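PDB 1DL5: protein-l-isoaspartate o-methyltransferase from Thermotoga maritima, which catalyses the transfer of a methyl group from S-adenosylmethionine to L-isoaspartyl residues of damaged proteins, a step in protein repair. Local coordinates for residues Q289-C293 and S311-C315; E242-L247 and F298-H304. One frame throughout, in Å; residues are numbered along the deposited sequence. Where two conformers were deposited one is given.

Contact 1: residues Q289-C293 and S311-C315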
ATOM      1  N   GLN A 289       4.684 -17.424  -1.917  1.00 19.61           N
ATOM      2  CA  GLN A 289       5.532 -17.672  -3.077  1.00 20.66           C
ATOM      3  C   GLN A 289       6.721 -18.536  -2.677  1.00 21.08           C
ATOM      4  O   GLN A 289       7.104 -19.464  -3.390  1.00 22.68           O
ATOM      5  CB  GLN A 289       6.034 -16.344  -3.645  1.00 17.95           C
ATOM      6  CG  GLN A 289       4.950 -15.475  -4.251  1.00 21.64           C
ATOM      7  CD  GLN A 289       5.312 -14.003  -4.235  1.00 21.99           C
ATOM      8  OE1 GLN A 289       6.490 -13.637  -4.153  1.00 16.15           O
ATOM      9  NE2 GLN A 289       4.299 -13.147  -4.318  1.00 19.96           N
ATOM     10  N   TRP A 290       7.306 -18.214  -1.529  1.00 20.31           N
ATOM     11  CA  TRP A 290       8.457 -18.945  -1.021  1.00 19.38           C
ATOM     12  C   TRP A 290       8.070 -20.396  -0.736  1.00 24.05           C
ATOM     13  O   TRP A 290       8.813 -21.326  -1.060  1.00 21.31           O
ATOM     14  CB  TRP A 290       8.968 -18.259   0.241  1.00 20.58           C
ATOM     15  CG  TRP A 290      10.168 -18.895   0.853  1.00 18.19           C
ATOM     16  CD1 TRP A 290      11.337 -19.223   0.228  1.00 17.59           C
ATOM     17  CD2 TRP A 290      10.342 -19.220   2.231  1.00 20.21           C
ATOM     18  NE1 TRP A 290      12.234 -19.729   1.139  1.00 18.97           N
ATOM     19  CE2 TRP A 290      11.647 -19.738   2.377  1.00 20.34           C
ATOM     20  CE3 TRP A 290       9.521 -19.120   3.363  1.00 19.24           C
ATOM     21  CZ2 TRP A 290      12.150 -20.154   3.609  1.00 19.20           C
ATOM     22  CZ3 TRP A 290      10.023 -19.533   4.587  1.00 21.27           C
ATOM     23  CH2 TRP A 290      11.326 -20.044   4.700  1.00 22.38           C
ATOM     24  N   GLU A 291       6.899 -20.585  -0.135  1.00 23.73           N
ATOM     25  CA  GLU A 291       6.412 -21.926   0.161  1.00 27.03           C
ATOM     26  C   GLU A 291       6.234 -22.702  -1.142  1.00 25.66           C
ATOM     27  O   GLU A 291       6.604 -23.875  -1.232  1.00 28.12           O
ATOM     28  CB  GLU A 291       5.077 -21.853   0.913  1.00 29.41           C
ATOM     29  CG  GLU A 291       4.268 -23.152   0.892  1.00 39.82           C
ATOM     30  CD  GLU A 291       2.984 -23.067   1.706  1.00 42.29           C
ATOM     31  OE1 GLU A 291       2.256 -22.059   1.579  1.00 45.22           O
ATOM     32  OE2 GLU A 291       2.698 -24.017   2.465  1.00 46.88           O
ATOM     33  N   SER A 292       5.681 -22.042  -2.153  1.00 25.99           N
ATOM     34  CA  SER A 292       5.452 -22.688  -3.440  1.00 28.12           C
ATOM     35  C   SER A 292       6.778 -23.055  -4.091  1.00 29.12           C
ATOM     36  O   SER A 292       6.835 -23.939  -4.946  1.00 29.10           O
ATOM     37  CB  SER A 292       4.663 -21.768  -4.375  0.51 29.52           C
ATOM     38  OG  SER A 292       5.474 -20.720  -4.878  0.51 31.69           O
ATOM     39  N   CYS A 293       7.842 -22.372  -3.684  1.00 25.57           N
ATOM     40  CA  CYS A 293       9.163 -22.646  -4.228  1.00 26.40           C
ATOM     41  C   CYS A 293      10.005 -23.543  -3.321  1.00 25.59           C
ATOM     42  O   CYS A 293      11.239 -23.491  -3.338  1.00 26.84           O
ATOM     43  CB  CYS A 293       9.887 -21.329  -4.533  1.00 23.34           C
ATOM     44  SG  CYS A 293       9.178 -20.492  -5.988  1.00 23.64           S
ATOM     45  N   SER A 311       7.844  -6.568  -3.908  1.00 14.97           N
ATOM     46  CA  SER A 311       8.663  -7.591  -4.552  1.00 14.26           C
ATOM     47  C   SER A 311       8.043  -8.978  -4.556  1.00 14.10           C
ATOM     48  O   SER A 311       7.105  -9.257  -3.812  1.00 15.38           O
ATOM     49  CB  SER A 311      10.026  -7.651  -3.856  1.00 11.93           C
ATOM     50  OG  SER A 311      10.658  -6.385  -3.892  1.00 15.91           O
ATOM     51  N   HIS A 312       8.554  -9.848  -5.419  1.00 14.54           N
ATOM     52  CA  HIS A 312       8.065 -11.215  -5.458  1.00 16.65           C
ATOM     53  C   HIS A 312       9.144 -12.220  -5.831  1.00 19.14           C
ATOM     54  O   HIS A 312      10.230 -11.852  -6.298  1.00 16.97           O
ATOM     55  CB  HIS A 312       6.810 -11.370  -6.359  1.00 18.89           C
ATOM     56  CG  HIS A 312       6.995 -10.989  -7.797  1.00 22.75           C
ATOM     57  ND1 HIS A 312       6.826  -9.700  -8.256  1.00 22.17           N
ATOM     58  CD2 HIS A 312       7.240 -11.747  -8.894  1.00 25.23           C
ATOM     59  CE1 HIS A 312       6.954  -9.680  -9.572  1.00 25.48           C
ATOM     60  NE2 HIS A 312       7.206 -10.910  -9.984  1.00 23.46           N
ATOM     61  N   ILE A 313       8.842 -13.489  -5.578  1.00 16.16           N
ATOM     62  CA  ILE A 313       9.746 -14.603  -5.839  1.00 18.82           C
ATOM     63  C   ILE A 313       9.166 -15.527  -6.907  1.00 21.10           C
ATOM     64  O   ILE A 313       7.952 -15.711  -6.981  1.00 21.63           O
ATOM     65  CB  ILE A 313       9.940 -15.449  -4.554  1.00 21.73           C
ATOM     66  CG1 ILE A 313      10.544 -14.587  -3.445  1.00 19.14           C
ATOM     67  CG2 ILE A 313      10.816 -16.657  -4.843  1.00 23.43           C
ATOM     68  CD1 ILE A 313      10.502 -15.248  -2.077  1.00 21.68           C
ATOM     69  N   SER A 314      10.037 -16.095  -7.739  1.00 21.18           N
ATOM     70  CA  SER A 314       9.608 -17.053  -8.758  1.00 19.85           C
ATOM     71  C   SER A 314      10.656 -18.161  -8.832  1.00 20.54           C
ATOM     72  O   SER A 314      11.798 -17.980  -8.398  1.00 17.38           O
ATOM     73  CB  SER A 314       9.418 -16.382 -10.131  1.00 19.19           C
ATOM     74  OG  SER A 314      10.641 -15.999 -10.732  1.00 21.82           O
ATOM     75  N   CYS A 315      10.260 -19.318  -9.354  1.00 21.39           N
ATOM     76  CA  CYS A 315      11.162 -20.457  -9.466  1.00 24.73           C
ATOM     77  C   CYS A 315      10.695 -21.412 -10.564  1.00 28.79           C
ATOM     78  O   CYS A 315      10.647 -22.624 -10.361  1.00 33.45           O
ATOM     79  CB  CYS A 315      11.227 -21.202  -8.129  1.00 26.04           C
ATOM     80  SG  CYS A 315       9.604 -21.771  -7.511  1.00 27.69           S
TER
HETATM   81  O   HOH W   1       4.428 -10.279  -3.945  1.00 24.18           O
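Cys293 and Cys315 are joined covalently, their SG atoms 2.0 Å apart, in a disulfide that ties the residue following helix 281-292 to the chain just past strand 312-314. The torsion about the S-S bond is -91°, close to the relaxed value for a disulfide. Cys315 reaches the bond with SG set between its backbone N and carbonyl carbon (chi1 57°), whereas SG of Cys293 lies beside its own backbone N.

One direct hydrogen bond crosses the contact. The extended side chain of Gln289 brings OE1 to 2.8 Å from the backbone N of Ile313; the N-H points almost straight at the oxygen (162°) but comes from above the amide plane. This donor requires an acceptor, hence OE1, at that end; consistently, NE2 donates to a water that in turn donates to Ser311 O.

Two light apolar contacts add to this, Ile313 CD1 against Trp290 CB at 4.1 Å and Ile313 CG2 near the sulfur of Cys293.

Gln289 thus takes up an N-H that the edge strand directs away from strand 302-306, while the covalent link ties the chain close to its C-terminus to the residue that follows the helix.

Contact 2: residues E242-L247 and F298-H304; sequences ELVDLL and FEYLMLH
The closest CA pairs are Leu243 with Phe298 (6.1 Å) and Leu247 with Leu303 (7.1 Å). Helix segment 242-247 runs over a chain that passes from a 3-10 turn at Phe298-Glu299 into strand 302-304; the helix and strand axes approach to 9.8 Å with their directions 47° apart. No direct hydrogen bond joins the segments; side chains carry the contact.

Phe298 carries the end of the contact nearer Glu242. With CG between the backbone N and the carbonyl carbon (chi1 71°), its ring swings toward the helix and is sandwiched: Leu246 CD1 lies over one face, 4.0 Å from the ring centroid, in a CH-pi contact, and Glu299 OE1 sits 3.7 Å above the other, over its centre. Glu242 meets the ring at its edge, OE1 3.5 Å from CD2 of Phe298, with the carboxylate turned 60° from the ring plane. Leu243 uses both methyls: CD2 packs on Phe298 CB at 3.6 Å, and CD1 touches CD1 of Leu301. Leu247 CD2 rests on Leu303 CB at 3.9 Å, the two side chains crossing nearly at right angles.

Water supplies the polar link. One molecule donates to Glu242 OE1 and accepts from Phe298 N, while Glu242 OE2 bonds to Ser180. A second water lies between Glu242 OE1 and Glu299 OE1, and Glu299 also forms a salt bridge with Arg182.

Leucines thus pack the helix on the 3-10 turn, the loop and the start of strand 302-306. Beside this apolar patch, the edge approach is probably favourable to the Glu242 carboxylate, whereas Glu299 OE1 over the face would not gain likewise.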
ATOM      1  N   GLU A 242      16.468 -13.460   5.299  1.00 18.46           N
ATOM      2  CA  GLU A 242      17.476 -13.097   4.300  1.00 17.72           C
ATOM      3  C   GLU A 242      16.734 -12.603   3.061  1.00 17.67           C
ATOM      4  O   GLU A 242      17.108 -11.603   2.445  1.00 15.28           O
ATOM      5  CB  GLU A 242      18.326 -14.305   3.888  1.00 20.42           C
ATOM      6  CG  GLU A 242      19.190 -14.933   4.976  1.00 20.97           C
ATOM      7  CD  GLU A 242      20.125 -16.009   4.422  1.00 23.45           C
ATOM      8  OE1 GLU A 242      19.700 -16.789   3.540  1.00 21.64           O
ATOM      9  OE2 GLU A 242      21.286 -16.079   4.874  1.00 23.75           O
ATOM     10  N   LEU A 243      15.681 -13.326   2.689  1.00 16.33           N
ATOM     11  CA  LEU A 243      14.900 -12.960   1.518  1.00 15.82           C
ATOM     12  C   LEU A 243      14.194 -11.611   1.680  1.00 16.14           C
ATOM     13  O   LEU A 243      14.111 -10.836   0.727  1.00 13.59           O
ATOM     14  CB  LEU A 243      13.894 -14.074   1.195  1.00 18.57           C
ATOM     15  CG  LEU A 243      14.501 -15.278   0.459  1.00 18.02           C
ATOM     16  CD1 LEU A 243      13.585 -16.498   0.569  1.00 16.30           C
ATOM     17  CD2 LEU A 243      14.731 -14.911  -1.001  1.00 15.03           C
ATOM     18  N   VAL A 244      13.698 -11.322   2.881  1.00 13.27           N
ATOM     19  CA  VAL A 244      13.018 -10.047   3.126  1.00 13.92           C
ATOM     20  C   VAL A 244      14.022  -8.899   3.017  1.00 16.04           C
ATOM     21  O   VAL A 244      13.705  -7.825   2.503  1.00 15.41           O
ATOM     22  CB  VAL A 244      12.353 -10.020   4.523  1.00 15.84           C
ATOM     23  CG1 VAL A 244      11.837  -8.603   4.836  1.00 16.49           C
ATOM     24  CG2 VAL A 244      11.197 -11.021   4.563  1.00 15.67           C
ATOM     25  N   ASP A 245      15.234  -9.147   3.507  1.00 13.68           N
ATOM     26  CA  ASP A 245      16.324  -8.171   3.457  1.00 14.86           C
ATOM     27  C   ASP A 245      16.606  -7.825   1.996  1.00 13.99           C
ATOM     28  O   ASP A 245      16.645  -6.656   1.620  1.00 16.25           O
ATOM     29  CB  ASP A 245      17.583  -8.792   4.081  1.00 14.41           C
ATOM     30  CG  ASP A 245      18.779  -7.854   4.083  1.00 21.16           C
ATOM     31  OD1 ASP A 245      18.712  -6.759   3.488  1.00 24.99           O
ATOM     32  OD2 ASP A 245      19.805  -8.229   4.689  1.00 27.15           O
ATOM     33  N   LEU A 246      16.777  -8.857   1.174  1.00 12.06           N
ATOM     34  CA  LEU A 246      17.092  -8.680  -0.240  1.00 13.51           C
ATOM     35  C   LEU A 246      15.959  -8.150  -1.104  1.00 14.82           C
ATOM     36  O   LEU A 246      16.171  -7.300  -1.967  1.00 14.68           O
ATOM     37  CB  LEU A 246      17.562 -10.011  -0.843  1.00 15.37           C
ATOM     38  CG  LEU A 246      18.850 -10.627  -0.289  1.00 16.12           C
ATOM     39  CD1 LEU A 246      18.939 -12.091  -0.709  1.00 14.26           C
ATOM     40  CD2 LEU A 246      20.056  -9.842  -0.802  1.00 16.92           C
ATOM     41  N   LEU A 247      14.758  -8.661  -0.876  1.00 13.78           N
ATOM     42  CA  LEU A 247      13.615  -8.269  -1.682  1.00 12.59           C
ATOM     43  C   LEU A 247      12.924  -6.969  -1.293  1.00 14.02           C
ATOM     44  O   LEU A 247      12.541  -6.194  -2.169  1.00 12.64           O
ATOM     45  CB  LEU A 247      12.586  -9.408  -1.701  1.00 12.45           C
ATOM     46  CG  LEU A 247      12.967 -10.680  -2.462  1.00 13.25           C
ATOM     47  CD1 LEU A 247      12.056 -11.817  -2.034  1.00 19.86           C
ATOM     48  CD2 LEU A 247      12.864 -10.446  -3.962  1.00 18.22           C
ATOM     49  N   PHE A 298      17.691 -17.946  -0.957  1.00 19.01           N
ATOM     50  CA  PHE A 298      17.800 -17.000  -2.062  1.00 18.69           C
ATOM     51  C   PHE A 298      18.676 -17.422  -3.234  1.00 18.12           C
ATOM     52  O   PHE A 298      18.402 -17.039  -4.366  1.00 17.57           O
ATOM     53  CB  PHE A 298      18.251 -15.620  -1.541  1.00 18.67           C
ATOM     54  CG  PHE A 298      19.690 -15.564  -1.088  1.00 18.49           C
ATOM     55  CD1 PHE A 298      20.714 -15.341  -2.007  1.00 18.46           C
ATOM     56  CD2 PHE A 298      20.017 -15.725   0.254  1.00 17.97           C
ATOM     57  CE1 PHE A 298      22.043 -15.281  -1.593  1.00 17.02           C
ATOM     58  CE2 PHE A 298      21.348 -15.667   0.684  1.00 18.73           C
ATOM     59  CZ  PHE A 298      22.362 -15.445  -0.244  1.00 20.56           C
ATOM     60  N   GLU A 299      19.715 -18.212  -2.978  1.00 18.20           N
ATOM     61  CA  GLU A 299      20.604 -18.638  -4.062  1.00 19.81           C
ATOM     62  C   GLU A 299      19.891 -19.417  -5.162  1.00 19.77           C
ATOM     63  O   GLU A 299      20.342 -19.439  -6.313  1.00 17.67           O
ATOM     64  CB  GLU A 299      21.751 -19.505  -3.520  1.00 19.54           C
ATOM     65  CG  GLU A 299      22.653 -18.813  -2.506  1.00 21.39           C
ATOM     66  CD  GLU A 299      22.285 -19.132  -1.072  1.00 21.20           C
ATOM     67  OE1 GLU A 299      21.077 -19.264  -0.773  1.00 22.32           O
ATOM     68  OE2 GLU A 299      23.207 -19.240  -0.235  1.00 24.39           O
ATOM     69  N   TYR A 300      18.770 -20.043  -4.818  1.00 18.53           N
ATOM     70  CA  TYR A 300      18.046 -20.860  -5.785  1.00 21.19           C
ATOM     71  C   TYR A 300      16.720 -20.301  -6.280  1.00 22.61           C
ATOM     72  O   TYR A 300      15.903 -21.046  -6.823  1.00 24.03           O
ATOM     73  CB  TYR A 300      17.809 -22.251  -5.192  1.00 23.64           C
ATOM     74  CG  TYR A 300      19.050 -22.851  -4.574  1.00 26.78           C
ATOM     75  CD1 TYR A 300      19.982 -23.528  -5.357  1.00 28.72           C
ATOM     76  CD2 TYR A 300      19.315 -22.702  -3.214  1.00 27.24           C
ATOM     77  CE1 TYR A 300      21.153 -24.041  -4.802  1.00 30.86           C
ATOM     78  CE2 TYR A 300      20.484 -23.212  -2.647  1.00 31.42           C
ATOM     79  CZ  TYR A 300      21.396 -23.878  -3.449  1.00 33.43           C
ATOM     80  OH  TYR A 300      22.561 -24.365  -2.904  1.00 38.58           O
ATOM     81  N   LEU A 301      16.509 -19.000  -6.112  1.00 17.88           N
ATOM     82  CA  LEU A 301      15.258 -18.375  -6.535  1.00 17.99           C
ATOM     83  C   LEU A 301      15.482 -17.199  -7.473  1.00 19.33           C
ATOM     84  O   LEU A 301      16.549 -16.587  -7.465  1.00 18.88           O
ATOM     85  CB  LEU A 301      14.499 -17.861  -5.308  1.00 20.11           C
ATOM     86  CG  LEU A 301      14.136 -18.849  -4.201  1.00 20.03           C
ATOM     87  CD1 LEU A 301      13.585 -18.090  -2.989  1.00 21.10           C
ATOM     88  CD2 LEU A 301      13.108 -19.840  -4.732  1.00 22.64           C
ATOM     89  N   MET A 302      14.482 -16.889  -8.293  1.00 17.47           N
ATOM     90  CA  MET A 302      14.596 -15.727  -9.159  1.00 17.84           C
ATOM     91  C   MET A 302      13.970 -14.590  -8.359  1.00 18.82           C
ATOM     92  O   MET A 302      12.834 -14.699  -7.881  1.00 15.74           O
ATOM     93  CB  MET A 302      13.846 -15.916 -10.472  1.00 19.91           C
ATOM     94  CG  MET A 302      13.994 -14.708 -11.378  1.00 28.07           C
ATOM     95  SD  MET A 302      13.455 -14.996 -13.056  1.00 37.74           S
ATOM     96  CE  MET A 302      14.893 -15.844 -13.711  1.00 34.28           C
ATOM     97  N   LEU A 303      14.720 -13.509  -8.203  1.00 15.81           N
ATOM     98  CA  LEU A 303      14.260 -12.368  -7.428  1.00 18.45           C
ATOM     99  C   LEU A 303      13.686 -11.260  -8.293  1.00 18.28           C
ATOM    100  O   LEU A 303      14.252 -10.907  -9.324  1.00 16.48           O
ATOM    101  CB  LEU A 303      15.421 -11.821  -6.594  1.00 18.24           C
ATOM    102  CG  LEU A 303      16.200 -12.880  -5.803  1.00 18.56           C
ATOM    103  CD1 LEU A 303      17.275 -12.192  -4.978  1.00 21.77           C
ATOM    104  CD2 LEU A 303      15.245 -13.664  -4.888  1.00 16.69           C
ATOM    105  N   HIS A 304      12.543 -10.729  -7.874  1.00 14.91           N
ATOM    106  CA  HIS A 304      11.889  -9.641  -8.587  1.00 15.09           C
ATOM    107  C   HIS A 304      11.789  -8.521  -7.556  1.00 15.83           C
ATOM    108  O   HIS A 304      10.845  -8.467  -6.762  1.00 15.76           O
ATOM    109  CB  HIS A 304      10.495 -10.066  -9.066  1.00 14.41           C
ATOM    110  CG  HIS A 304      10.497 -11.285  -9.946  1.00 14.79           C
ATOM    111  ND1 HIS A 304      10.151 -11.243 -11.280  1.00 17.63           N
ATOM    112  CD2 HIS A 304      10.774 -12.583  -9.671  1.00 16.90           C
ATOM    113  CE1 HIS A 304      10.213 -12.462 -11.789  1.00 15.84           C
ATOM    114  NE2 HIS A 304      10.588 -13.294 -10.834  1.00 19.09           N
TER
HETATM  115  O   HOH W   2      17.448 -17.039   1.888  1.00 18.15           O
HETATM  116  O   HOH W   3      21.139 -18.847   2.132  1.00 26.45           O

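How the contacts relate
Both contacts belong to the C-terminal domain and meet on neighbouring antiparallel strands, 302-306 and 312-314, the latter the outermost strand of its sheet within the chain. Contact 2 is buried and rests on leucines and an aromatic ring; contact 1, farther from the chain's centre and only partly buried, relies on a covalent bond and an amide. Two different helices are therefore fastened to adjoining strands by different chemistry. Their centres lie 9 Å apart and they touch directly: Ser311 OG probably bonds to Leu247 O, Ser314 OG to His304 NE2, and Ile313 packs on Leu247, so that strand 312-314 meets both helices.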